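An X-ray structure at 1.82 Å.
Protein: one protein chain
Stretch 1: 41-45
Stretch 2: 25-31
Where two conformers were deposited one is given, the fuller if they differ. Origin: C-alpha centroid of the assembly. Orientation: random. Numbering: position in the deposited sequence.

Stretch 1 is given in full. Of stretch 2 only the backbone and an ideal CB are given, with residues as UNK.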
# COMPACT_ATOMS: atom_id res chain seq x y z
N THR A 41 1.44 1.80 -5.95
CA THR A 41 2.43 2.77 -5.45
C THR A 41 2.89 3.70 -6.58
O THR A 41 3.18 3.26 -7.69
CB THR A 41 3.68 2.06 -4.81
OG1 THR A 41 3.25 1.20 -3.75
CG2 THR A 41 4.69 3.10 -4.25
N PHE A 42 2.91 5.00 -6.28
CA PHE A 42 3.44 6.02 -7.19
C PHE A 42 4.70 6.55 -6.52
O PHE A 42 4.66 6.93 -5.36
CB PHE A 42 2.44 7.18 -7.33
CG PHE A 42 1.14 6.79 -7.97
CD1 PHE A 42 0.87 7.16 -9.30
CD2 PHE A 42 0.17 6.08 -7.26
CE1 PHE A 42 -0.34 6.79 -9.91
CE2 PHE A 42 -1.04 5.71 -7.87
CZ PHE A 42 -1.29 6.08 -9.18
N SER A 43 5.80 6.58 -7.25
CA SER A 43 7.07 7.04 -6.64
C SER A 43 8.09 7.42 -7.70
O SER A 43 7.89 7.17 -8.89
CB SER A 43 7.64 5.97 -5.69
OG SER A 43 8.15 4.85 -6.40
N GLU A 44 9.20 7.98 -7.24
CA GLU A 44 10.28 8.39 -8.12
C GLU A 44 11.38 7.33 -8.28
O GLU A 44 12.56 7.67 -8.45
CB GLU A 44 10.82 9.77 -7.67
CG GLU A 44 9.75 10.83 -7.82
CD GLU A 44 10.24 12.26 -7.60
OE1 GLU A 44 11.39 12.47 -7.13
OE2 GLU A 44 9.44 13.19 -7.88
N ILE A 45 11.01 6.05 -8.27
CA ILE A 45 11.99 4.97 -8.52
C ILE A 45 12.45 5.00 -9.97
O ILE A 45 11.64 4.92 -10.89
CB ILE A 45 11.44 3.58 -8.13
CG1 ILE A 45 11.31 3.51 -6.60
CG2 ILE A 45 12.37 2.45 -8.64
CD1 ILE A 45 10.46 2.37 -6.12
N UNK A 25 1.55 17.81 -3.29
CA UNK A 25 2.30 17.82 -4.53
C UNK A 25 3.78 17.76 -4.13
O UNK A 25 4.32 18.73 -3.61
CB UNK A 25 1.98 19.05 -5.38
N UNK A 26 4.41 16.62 -4.37
CA UNK A 26 5.66 16.29 -3.71
C UNK A 26 6.49 15.32 -4.52
O UNK A 26 6.11 14.96 -5.63
CB UNK A 26 5.39 15.71 -2.32
N UNK A 27 7.63 14.90 -3.96
CA UNK A 27 8.46 13.81 -4.50
C UNK A 27 8.18 12.45 -3.83
O UNK A 27 8.58 11.41 -4.37
CB UNK A 27 9.94 14.16 -4.33
N UNK A 28 7.53 12.46 -2.67
CA UNK A 28 7.42 11.27 -1.79
C UNK A 28 6.48 10.24 -2.42
O UNK A 28 5.62 10.60 -3.25
CB UNK A 28 6.91 11.66 -0.40
N UNK A 29 6.66 8.95 -2.06
CA UNK A 29 5.70 7.95 -2.55
C UNK A 29 4.25 8.23 -2.14
O UNK A 29 3.98 8.78 -1.05
CB UNK A 29 6.10 6.57 -2.04
N UNK A 30 3.33 7.87 -3.02
CA UNK A 30 1.89 7.94 -2.76
C UNK A 30 1.26 6.59 -3.06
O UNK A 30 1.69 5.87 -3.97
CB UNK A 30 1.23 9.04 -3.60
N UNK A 31 0.23 6.25 -2.30
CA UNK A 31 -0.32 4.89 -2.33
C UNK A 31 -1.80 5.01 -2.55
O UNK A 31 -2.50 5.66 -1.75
CB UNK A 31 -0.02 4.12 -1.05

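Position 25 lies beyond the reach of stretch 1, none of whose atoms is within 5.5 Å of the ideal CB. Almost any residue is acceptable, and a small polar one suits open space; it is Ser 25. Position 26 is similarly unconstrained, with nothing of stretch 1 within 5.5 Å of its ideal CB. A short polar side chain could serve the turn that follows, and Ser 26 does so: its OG, with chi1 t, accepts a hydrogen bond from the backbone N of position 28 (3.2 Å).

At position 27 the ideal CB stands 3.6 Å from Glu 44 OE1, so a carboxylate borders the site. A basic or a small polar residue would be compatible, whereas an acidic one would bring like charges together. The deposited residue is Thr 27. It makes no direct hydrogen bond to the carboxylate; its CA lies 3.6 Å from Glu 44 OE2. The backbone adds a link through water 1, whose O donates to Thr 27 O (2.7 Å) and accepts from Glu 44 N (2.8 Å).

The CB of position 28 points away from stretch 1, which leaves the choice open. Val 28 occupies it and its side chain stays clear of stretch 1; its O serves within stretch 2, accepting from the side chain at position 30.

Position 29 has phi -59° and psi 146°, values that proline readily adopts. The ideal CB is 3.6 Å from Phe 42 O, 4.0 Å from Ser 43 CB and 4.3 Å from Thr 41 CG2, so a compact side chain suits, and an apolar one is acceptable. No acceptor of stretch 1 lies within hydrogen-bonding distance of the N here, so a residue without an amide hydrogen loses no bond to it. Pro 29 fits: its CG packs 4.0 Å from Ser 43 CB, while its CA makes a CA-H...O contact with Phe 42 O (3.2 Å).

Position 30 pairs with Phe 42 through two backbone hydrogen bonds, from its N to Phe 42 O (2.9 Å) and from Phe 42 N to its O (2.8 Å). Its CB shares a sheet face with Phe 42, so an aliphatic stem is favoured, with or without a polar end. Arg 30 provides one: its CB lies 4.3 Å from Phe 42 CB, and the chain then leads away, folding back so that NE donates to Val 28 O (2.7 Å), with a weak bond from NH2 to Val 28 O (3.2 Å).

Position 31 forms a non-hydrogen-bonded pair with Thr 41, whose side chain lies on the same face. The ideal CB is 5.1 Å from Thr 41 OG1, leaving room for a large or beta-branched residue. In Tyr 31, chi1 m brings the ring over, with CD1 3.3 Å from Thr 41 OG1.

Stretch 2 25-31: SSTVPRY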
# COMPACT_ATOMS: atom_id res chain seq x y z
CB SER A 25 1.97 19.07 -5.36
OG SER A 25 0.62 19.04 -5.79
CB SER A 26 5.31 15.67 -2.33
OG SER A 26 6.47 15.31 -1.58
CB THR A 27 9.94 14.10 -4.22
OG1 THR A 27 10.12 14.28 -2.81
CG2 THR A 27 10.38 15.36 -4.93
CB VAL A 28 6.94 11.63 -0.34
CG1 VAL A 28 7.89 12.65 0.34
CG2 VAL A 28 5.50 12.17 -0.32
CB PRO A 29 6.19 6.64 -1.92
CG PRO A 29 7.72 6.88 -1.75
CD PRO A 29 7.73 8.32 -1.26
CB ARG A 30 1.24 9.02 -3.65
CG ARG A 30 0.83 10.31 -2.92
CD ARG A 30 1.98 10.99 -2.20
NE ARG A 30 3.04 11.48 -3.07
CZ ARG A 30 2.98 12.62 -3.78
NH1 ARG A 30 1.88 13.35 -3.77
NH2 ARG A 30 4.02 13.00 -4.53
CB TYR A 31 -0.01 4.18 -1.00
CG TYR A 31 1.48 4.08 -0.71
CD1 TYR A 31 2.23 3.00 -1.19
CD2 TYR A 31 2.13 5.07 0.00
CE1 TYR A 31 3.58 2.91 -0.95
CE2 TYR A 31 3.52 4.99 0.25
CZ TYR A 31 4.23 3.90 -0.22
OH TYR A 31 5.58 3.81 0.01
O HOH W 1 9.15 8.78 -4.55
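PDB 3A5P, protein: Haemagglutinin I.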